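Local coordinates for protein D-glycerate 3-kinase (Cryptococcus neoformans var. grubii serotype A, PDB 6CKG) that probably phosphorylates D-glycerate, moving a phosphate group from ATP to the 3-hydroxyl of the sugar acid, at residues F27-L32 with K73-R78; A33-S38 with P46-G51; G18-Q23 with S61-L66. All blocks are in the same frame, centred on the assembly; numbering follows the deposited sequence. Where two conformers were deposited one is given.

Contact 1 of 3, residues F27-L32 with K73-R78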
loop_
_atom_site.group_PDB
_atom_site.type_symbol
_atom_site.label_atom_id
_atom_site.label_comp_id
_atom_site.label_asym_id
_atom_site.label_seq_id
_atom_site.Cartn_x
_atom_site.Cartn_y
_atom_site.Cartn_z
ATOM N N PHE A 27 -12.545 11.653 -9.270
ATOM C CA PHE A 27 -12.717 11.440 -7.828
ATOM C C PHE A 27 -11.741 12.287 -7.006
ATOM O O PHE A 27 -12.130 12.911 -6.009
ATOM C CB PHE A 27 -12.529 9.954 -7.530
ATOM C CG PHE A 27 -12.539 9.595 -6.054
ATOM C CD1 PHE A 27 -13.741 9.473 -5.366
ATOM C CD2 PHE A 27 -11.356 9.348 -5.374
ATOM C CE1 PHE A 27 -13.761 9.126 -4.016
ATOM C CE2 PHE A 27 -11.371 8.994 -4.013
ATOM C CZ PHE A 27 -12.575 8.890 -3.344
ATOM N N VAL A 28 -10.461 12.312 -7.394
ATOM C CA VAL A 28 -9.497 13.173 -6.702
ATOM C C VAL A 28 -9.918 14.639 -6.780
ATOM O O VAL A 28 -9.860 15.373 -5.786
ATOM C CB VAL A 28 -8.079 12.955 -7.260
ATOM C CG1 VAL A 28 -7.150 14.021 -6.754
ATOM C CG2 VAL A 28 -7.563 11.554 -6.835
ATOM N N LEU A 29 -10.338 15.098 -7.963
ATOM C CA LEU A 29 -10.721 16.502 -8.110
ATOM C C LEU A 29 -11.936 16.843 -7.250
ATOM O O LEU A 29 -11.995 17.920 -6.640
ATOM C CB LEU A 29 -11.007 16.824 -9.580
ATOM C CG LEU A 29 -9.789 16.857 -10.496
ATOM C CD1 LEU A 29 -10.205 16.718 -11.953
ATOM C CD2 LEU A 29 -9.044 18.151 -10.272
ATOM N N SER A 30 -12.925 15.943 -7.199
ATOM C CA SER A 30 -14.109 16.188 -6.381
ATOM C C SER A 30 -13.768 16.145 -4.894
ATOM O O SER A 30 -14.245 16.977 -4.112
ATOM C CB SER A 30 -15.195 15.162 -6.734
ATOM O OG SER A 30 -16.013 14.854 -5.623
ATOM N N GLN A 31 -12.930 15.187 -4.490
ATOM C CA GLN A 31 -12.506 15.106 -3.092
ATOM C C GLN A 31 -11.668 16.321 -2.700
ATOM O O GLN A 31 -11.773 16.821 -1.572
ATOM C CB GLN A 31 -11.716 13.820 -2.863
ATOM C CG GLN A 31 -12.571 12.538 -2.879
ATOM C CD GLN A 31 -13.543 12.480 -1.731
ATOM O OE1 GLN A 31 -13.235 12.936 -0.627
ATOM N NE2 GLN A 31 -14.741 11.929 -1.981
ATOM N N LEU A 32 -10.822 16.802 -3.613
ATOM C CA LEU A 32 -10.049 18.012 -3.334
ATOM C C LEU A 32 -10.967 19.213 -3.115
ATOM O O LEU A 32 -10.741 20.018 -2.202
ATOM C CB LEU A 32 -9.066 18.293 -4.473
ATOM C CG LEU A 32 -8.192 19.567 -4.349
ATOM C CD1 LEU A 32 -7.341 19.539 -3.075
ATOM C CD2 LEU A 32 -7.285 19.744 -5.559
ATOM N N LYS A 73 -0.593 17.680 -15.510
ATOM C CA LYS A 73 -0.611 18.211 -16.864
ATOM C C LYS A 73 -1.979 18.760 -17.236
ATOM O O LYS A 73 -2.076 19.854 -17.799
ATOM C CB LYS A 73 -0.183 17.140 -17.869
ATOM C CG LYS A 73 -0.184 17.635 -19.315
ATOM C CD LYS A 73 -0.163 16.479 -20.296
ATOM C CE LYS A 73 -0.416 16.957 -21.718
ATOM N NZ LYS A 73 0.720 17.765 -22.245
ATOM N N HIS A 74 -3.046 18.021 -16.938
ATOM C CA HIS A 74 -4.375 18.393 -17.405
ATOM C C HIS A 74 -5.199 19.169 -16.385
ATOM O O HIS A 74 -6.174 19.814 -16.773
ATOM C CB HIS A 74 -5.149 17.142 -17.836
ATOM C CG HIS A 74 -4.549 16.447 -19.014
ATOM N ND1 HIS A 74 -4.460 17.036 -20.258
ATOM C CD2 HIS A 74 -4.001 15.216 -19.140
ATOM C CE1 HIS A 74 -3.881 16.197 -21.098
ATOM N NE2 HIS A 74 -3.590 15.086 -20.443
ATOM N N TYR A 75 -4.839 19.133 -15.101
ATOM C CA TYR A 75 -5.618 19.822 -14.081
ATOM C C TYR A 75 -4.775 20.756 -13.223
ATOM O O TYR A 75 -5.258 21.221 -12.185
ATOM C CB TYR A 75 -6.369 18.794 -13.219
ATOM C CG TYR A 75 -7.356 18.084 -14.097
ATOM C CD1 TYR A 75 -8.522 18.727 -14.519
ATOM C CD2 TYR A 75 -7.079 16.820 -14.602
ATOM C CE1 TYR A 75 -9.398 18.103 -15.369
ATOM C CE2 TYR A 75 -7.956 16.186 -15.451
ATOM C CZ TYR A 75 -9.114 16.832 -15.829
ATOM O OH TYR A 75 -9.979 16.212 -16.685
ATOM N N GLY A 76 -3.538 21.043 -13.636
ATOM C CA GLY A 76 -2.708 22.041 -12.986
ATOM C C GLY A 76 -2.391 21.770 -11.532
ATOM O O GLY A 76 -2.019 22.692 -10.804
ATOM N N LEU A 77 -2.516 20.534 -11.081
ATOM C CA LEU A 77 -2.244 20.221 -9.685
ATOM C C LEU A 77 -0.757 19.966 -9.450
ATOM O O LEU A 77 -0.005 19.599 -10.357
ATOM C CB LEU A 77 -3.043 18.999 -9.234
ATOM C CG LEU A 77 -4.566 19.127 -9.374
ATOM C CD1 LEU A 77 -5.212 17.907 -8.779
ATOM C CD2 LEU A 77 -5.084 20.430 -8.736
ATOM N N ARG A 78 -0.341 20.153 -8.200
ATOM C CA ARG A 78 0.995 19.781 -7.755
ATOM C C ARG A 78 0.849 18.567 -6.842
ATOM O O ARG A 78 0.083 18.601 -5.872
ATOM C CB ARG A 78 1.691 20.937 -7.039
ATOM C CG ARG A 78 1.913 22.163 -7.919
ATOM C CD ARG A 78 2.460 23.342 -7.122
ATOM N NE ARG A 78 3.792 23.083 -6.574
ATOM C CZ ARG A 78 4.922 23.174 -7.274
ATOM N NH1 ARG A 78 4.885 23.513 -8.557
ATOM N NH2 ARG A 78 6.093 22.921 -6.699
#
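Leu29 and Tyr75 make the CH-pi part of this contact. The Leu29 CD1 methyl rests over the centre of one ring face, 3.7 Å from the centroid of the Tyr75 ring and 12° off its normal. The two side chains meet at about a right angle. Tyr75 CG is anti to the carbonyl carbon; this chi1 of -64° brings the ring to the helix side, and chi2 of -74° turns a face to Leu29.

The rest is aliphatic. Leu29 uses its other branch here: CD2 is 4.0 Å from Tyr75 CB and 4.1 Å from Leu77 CD1. One turn on, Leu32 and Leu77 meet end to end, with Leu32 CD2 3.9 Å from Leu77 CD2. Gly76 between Tyr75 and Leu77 has positive phi. The chain turns there, and both neighbours still face helix 19-38. Leu77 also packs on Leu71, and Leu32 on Leu48.

No hydrogen bond crosses between 27-32 and 73-78. The C-terminal part of helix 63-75 and the turn after it therefore meet helix 19-38 through dispersion and one CH-pi contact, which set shape and spacing but give no directional polar link.

Contact 2 of 3, residues A33-S38 with P46-G51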
loop_
_atom_site.group_PDB
_atom_site.type_symbol
_atom_site.label_atom_id
_atom_site.label_comp_id
_atom_site.label_asym_id
_atom_site.label_seq_id
_atom_site.Cartn_x
_atom_site.Cartn_y
_atom_site.Cartn_z
ATOM N N ALA A 33 -12.011 19.345 -3.936
ATOM C CA ALA A 33 -12.937 20.467 -3.774
ATOM C C ALA A 33 -13.682 20.391 -2.445
ATOM O O ALA A 33 -13.867 21.415 -1.779
ATOM C CB ALA A 33 -13.924 20.524 -4.942
ATOM N N ARG A 34 -14.120 19.194 -2.039
ATOM C CA ARG A 34 -14.762 19.037 -0.735
ATOM C C ARG A 34 -13.799 19.388 0.393
ATOM O O ARG A 34 -14.151 20.112 1.330
ATOM C CB ARG A 34 -15.271 17.598 -0.572
ATOM C CG ARG A 34 -15.956 17.318 0.764
ATOM C CD ARG A 34 -15.928 15.828 1.118
ATOM N NE ARG A 34 -14.605 15.247 0.886
ATOM C CZ ARG A 34 -13.537 15.487 1.644
ATOM N NH1 ARG A 34 -13.635 16.290 2.699
ATOM N NH2 ARG A 34 -12.368 14.922 1.349
ATOM N N HIS A 35 -12.582 18.845 0.327
ATOM C CA HIS A 35 -11.519 19.149 1.283
ATOM C C HIS A 35 -11.311 20.653 1.434
ATOM O O HIS A 35 -11.247 21.173 2.553
ATOM C CB HIS A 35 -10.246 18.444 0.796
ATOM C CG HIS A 35 -9.042 18.605 1.674
ATOM N ND1 HIS A 35 -8.956 18.072 2.944
ATOM C CD2 HIS A 35 -7.834 19.164 1.421
ATOM C CE1 HIS A 35 -7.763 18.333 3.449
ATOM N NE2 HIS A 35 -7.064 18.996 2.547
ATOM N N ARG A 36 -11.224 21.372 0.308
ATOM C CA ARG A 36 -10.990 22.815 0.347
ATOM C C ARG A 36 -12.202 23.568 0.898
ATOM O O ARG A 36 -12.047 24.594 1.572
ATOM C CB ARG A 36 -10.637 23.325 -1.054
ATOM C CG ARG A 36 -9.301 22.832 -1.612
ATOM C CD ARG A 36 -8.176 23.824 -1.330
ATOM N NE ARG A 36 -6.849 23.285 -1.645
ATOM C CZ ARG A 36 -6.303 23.335 -2.857
ATOM N NH1 ARG A 36 -6.975 23.887 -3.861
ATOM N NH2 ARG A 36 -5.091 22.836 -3.068
ATOM N N SER A 37 -13.419 23.090 0.605
ATOM C CA SER A 37 -14.621 23.714 1.160
ATOM C C SER A 37 -14.729 23.466 2.656
ATOM O O SER A 37 -15.178 24.338 3.408
ATOM C CB SER A 37 -15.875 23.177 0.466
ATOM O OG SER A 37 -15.940 23.614 -0.875
ATOM N N SER A 38 -14.319 22.281 3.099
ATOM C CA SER A 38 -14.476 21.858 4.481
ATOM C C SER A 38 -13.439 22.459 5.413
ATOM O O SER A 38 -13.668 22.493 6.627
ATOM C CB SER A 38 -14.392 20.333 4.575
ATOM O OG SER A 38 -15.468 19.709 3.888
ATOM N N PRO A 46 -4.191 21.959 3.988
ATOM C CA PRO A 46 -3.165 20.949 3.730
ATOM C C PRO A 46 -3.435 20.230 2.421
ATOM O O PRO A 46 -4.553 20.314 1.882
ATOM C CB PRO A 46 -3.300 19.986 4.923
ATOM C CG PRO A 46 -4.253 20.633 5.871
ATOM C CD PRO A 46 -5.088 21.572 5.087
ATOM N N PRO A 47 -2.444 19.513 1.881
ATOM C CA PRO A 47 -2.724 18.609 0.754
ATOM C C PRO A 47 -3.810 17.610 1.128
ATOM O O PRO A 47 -3.899 17.164 2.274
ATOM C CB PRO A 47 -1.389 17.890 0.518
ATOM C CG PRO A 47 -0.371 18.632 1.309
ATOM C CD PRO A 47 -1.067 19.364 2.393
ATOM N N LEU A 48 -4.630 17.257 0.140
ATOM C CA LEU A 48 -5.522 16.113 0.256
ATOM C C LEU A 48 -4.687 14.845 0.221
ATOM O O LEU A 48 -3.914 14.647 -0.718
ATOM C CB LEU A 48 -6.529 16.112 -0.895
ATOM C CG LEU A 48 -7.470 14.909 -0.994
ATOM C CD1 LEU A 48 -8.555 15.002 0.093
ATOM C CD2 LEU A 48 -8.106 14.841 -2.401
ATOM N N VAL A 49 -4.824 13.985 1.229
ATOM C CA VAL A 49 -4.106 12.710 1.251
ATOM C C VAL A 49 -5.027 11.636 0.678
ATOM O O VAL A 49 -6.053 11.294 1.276
ATOM C CB VAL A 49 -3.642 12.318 2.661
ATOM C CG1 VAL A 49 -2.866 11.002 2.593
ATOM C CG2 VAL A 49 -2.782 13.411 3.284
ATOM N N VAL A 50 -4.638 11.080 -0.462
ATOM C CA VAL A 50 -5.370 10.004 -1.115
ATOM C C VAL A 50 -4.625 8.704 -0.834
ATOM O O VAL A 50 -3.530 8.491 -1.359
ATOM C CB VAL A 50 -5.485 10.249 -2.627
ATOM C CG1 VAL A 50 -6.323 9.171 -3.283
ATOM C CG2 VAL A 50 -6.049 11.651 -2.925
ATOM N N GLY A 51 -5.211 7.822 -0.020
ATOM C CA GLY A 51 -4.684 6.465 0.104
ATOM C C GLY A 51 -5.052 5.623 -1.113
ATOM O O GLY A 51 -6.132 5.751 -1.683
HETATM O O HOH W 1 -5.083 21.019 -0.599
#
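The N-terminal helix 19-38 is joined by a short connection to strand 48-53, and His35 meets Pro46 and Leu48 where the two elements close on each other. His35 NE2 donates a hydrogen bond to Pro46 O over 2.9 Å, with an N-H...O angle of 148°. The oxygen lies in the imidazole plane. The nitrogen stands well above the plane of the Pro46 carbonyl. His35 CG is anti to its backbone N (chi1 -178°), and this swings the ring out from the helix toward the strand.

Pro46 O has a second donor. Water 1 gives it a hydrogen bond of 2.6 Å and accepts one of 3.1 Å from Arg36 NE. The Arg36 guanidinium also forms a salt bridge with Asp175.

Strand 48-53 is the central one of the five parallel strands, in the order 2-3-1-4-5 of P-loop kinases. Leu48, its first residue, holds CA 4.2 Å from the centroid of the His35 ring, over a face. The Leu48 and His35 side chains run antiparallel alongside one another, bringing Leu48 CD1 to 3.9 Å from His35 CB. Arg34 bends at chi3 (45°), which returns its NH2 to 4.0 Å from Leu48 CD1. That NH2 is hydrogen-bonded to Gln31 OE1, one turn earlier on the helix.

Contact 3 of 3, residues G18-Q23 with S61-L66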
loop_
_atom_site.group_PDB
_atom_site.type_symbol
_atom_site.label_atom_id
_atom_site.label_comp_id
_atom_site.label_asym_id
_atom_site.label_seq_id
_atom_site.Cartn_x
_atom_site.Cartn_y
_atom_site.Cartn_z
ATOM N N GLY A 18 -6.363 6.066 -19.500
ATOM C CA GLY A 18 -7.507 5.198 -19.681
ATOM C C GLY A 18 -8.631 5.490 -18.703
ATOM O O GLY A 18 -8.626 6.479 -17.969
ATOM N N ALA A 19 -9.616 4.586 -18.697
ATOM C CA ALA A 19 -10.820 4.800 -17.900
ATOM C C ALA A 19 -10.496 4.903 -16.411
ATOM O O ALA A 19 -11.025 5.776 -15.714
ATOM C CB ALA A 19 -11.828 3.680 -18.154
ATOM N N MET A 20 -9.636 4.013 -15.897
ATOM C CA MET A 20 -9.328 4.057 -14.469
ATOM C C MET A 20 -8.632 5.360 -14.091
ATOM O O MET A 20 -8.969 5.978 -13.075
ATOM C CB MET A 20 -8.477 2.858 -14.049
ATOM C CG MET A 20 -8.263 2.803 -12.533
ATOM S SD MET A 20 -7.321 1.399 -11.863
ATOM C CE MET A 20 -8.401 0.026 -12.283
ATOM N N VAL A 21 -7.661 5.801 -14.900
ATOM C CA VAL A 21 -6.965 7.053 -14.613
ATOM C C VAL A 21 -7.949 8.220 -14.639
ATOM O O VAL A 21 -8.004 9.025 -13.703
ATOM C CB VAL A 21 -5.802 7.265 -15.600
ATOM C CG1 VAL A 21 -5.379 8.742 -15.638
ATOM C CG2 VAL A 21 -4.631 6.389 -15.230
ATOM N N GLN A 22 -8.762 8.308 -15.698
ATOM C CA GLN A 22 -9.731 9.401 -15.811
ATOM C C GLN A 22 -10.739 9.378 -14.672
ATOM O O GLN A 22 -11.093 10.427 -14.118
ATOM C CB GLN A 22 -10.478 9.323 -17.144
ATOM C CG GLN A 22 -9.604 9.458 -18.366
ATOM C CD GLN A 22 -10.419 9.564 -19.639
ATOM O OE1 GLN A 22 -11.652 9.602 -19.597
ATOM N NE2 GLN A 22 -9.735 9.616 -20.779
ATOM N N GLN A 23 -11.245 8.194 -14.334
ATOM C CA GLN A 23 -12.225 8.111 -13.264
ATOM C C GLN A 23 -11.597 8.451 -11.922
ATOM O O GLN A 23 -12.224 9.122 -11.094
ATOM C CB GLN A 23 -12.855 6.716 -13.237
ATOM C CG GLN A 23 -13.829 6.484 -14.381
ATOM C CD GLN A 23 -14.453 5.110 -14.323
ATOM O OE1 GLN A 23 -15.031 4.727 -13.309
ATOM N NE2 GLN A 23 -14.315 4.351 -15.404
ATOM N N SER A 61 1.465 2.129 -17.874
ATOM C CA SER A 61 1.821 1.324 -16.709
ATOM C C SER A 61 0.596 1.005 -15.841
ATOM O O SER A 61 -0.291 0.254 -16.245
ATOM C CB SER A 61 2.889 2.041 -15.873
ATOM O OG SER A 61 2.430 3.300 -15.401
ATOM N N HIS A 62 0.565 1.586 -14.644
ATOM C CA HIS A 62 -0.478 1.355 -13.655
ATOM C C HIS A 62 -0.963 2.694 -13.116
ATOM O O HIS A 62 -0.395 3.749 -13.411
ATOM C CB HIS A 62 0.037 0.481 -12.508
ATOM C CG HIS A 62 1.173 1.095 -11.756
ATOM N ND1 HIS A 62 1.082 1.459 -10.431
ATOM C CD2 HIS A 62 2.426 1.425 -12.154
ATOM C CE1 HIS A 62 2.234 1.973 -10.040
ATOM N NE2 HIS A 62 3.065 1.968 -11.066
ATOM N N LEU A 63 -2.003 2.633 -12.281
ATOM C CA LEU A 63 -2.730 3.831 -11.872
ATOM C C LEU A 63 -1.802 4.873 -11.261
ATOM O O LEU A 63 -1.689 5.998 -11.770
ATOM C CB LEU A 63 -3.834 3.449 -10.892
ATOM C CG LEU A 63 -4.555 4.606 -10.233
ATOM C CD1 LEU A 63 -5.257 5.455 -11.305
ATOM C CD2 LEU A 63 -5.546 4.055 -9.203
ATOM N N THR A 64 -1.103 4.511 -10.182
ATOM C CA THR A 64 -0.277 5.488 -9.478
ATOM C C THR A 64 0.971 5.888 -10.261
ATOM O O THR A 64 1.625 6.874 -9.897
ATOM C CB THR A 64 0.108 4.949 -8.095
ATOM O OG1 THR A 64 0.868 3.746 -8.236
ATOM C CG2 THR A 64 -1.143 4.637 -7.277
ATOM N N GLY A 65 1.305 5.168 -11.334
ATOM C CA GLY A 65 2.373 5.614 -12.209
ATOM C C GLY A 65 1.945 6.684 -13.191
ATOM O O GLY A 65 2.751 7.538 -13.558
ATOM N N LEU A 66 0.681 6.657 -13.624
ATOM C CA LEU A 66 0.138 7.591 -14.603
ATOM C C LEU A 66 -0.621 8.748 -13.979
ATOM O O LEU A 66 -0.593 9.855 -14.520
ATOM C CB LEU A 66 -0.812 6.860 -15.557
ATOM C CG LEU A 66 -0.207 5.716 -16.368
ATOM C CD1 LEU A 66 -1.305 4.895 -17.011
ATOM C CD2 LEU A 66 0.755 6.271 -17.414
#
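Leu63 extends toward helix 19-38 and its two methyl branches meet different residues. CD1 touches Val21, at 4.1 Å from Val21 CA and 4.1 Å from Val21 CG2. CD2 goes to Met20, 4.2 Å from Met20 SD. Leu63 CG is anti to the backbone N (chi1 172°), and this carries the fork across to the other helix.

Met20 crosses Leu63 at about a right angle. Its extended chain (chi1 -174°, chi2 178°) carries the sulfur alongside Leu63, where CB and CD2 are both near it. The bend at chi3 only turns CE. Met20 also packs on Ile251, Phe316, Val318 and Ile324, so it fills the angle between helix 63-75 and the sheet.

Val21 presents one methyl to two leucines. Besides Leu63 CD1, its CG2 meets Leu66 CB at 3.9 Å and Leu66 CD1 at 4.1 Å. Val21 and Leu66 also cross at about a right angle. Leu66 comes one turn after Leu63, so CG2 bridges successive turns.

Helix 63-75 begins just after the glycine-rich segment with the Walker A sequence that ends at Ser61, with His62 as N-cap. Residues 58-60 of that loop are not modelled.

The side-chain contacts between 18-23 and 61-66 are apolar. The start of the P-loop helix is therefore packed against helix 19-38 by van der Waals contacts between aliphatic groups and a thioether, with no hydrogen bond or salt bridge between the two segments.

All three contacts use helix 19-38: contact 3 at its start, contact 1 in the middle and contact 2 at its end. Contacts 1 and 3 bind it to the two ends of helix 63-75, with centres 13 Å apart. Contact 2 joins it to strand 48-53, which precedes that helix in the chain. Contacts 1 and 2 touch, with centres 10 Å apart: Leu48 CD2 is 3.6 Å from Leu32 N. Contacts 2 and 3 are separate, nearest atoms about 7 Å apart. The P-loop sequence lies between strand 48-53 and helix 63-75, so contact 3 is beside the probable nucleotide site. A bound ethanediol about 5 Å from the Leu63 side chain probably comes from the crystallisation liquor.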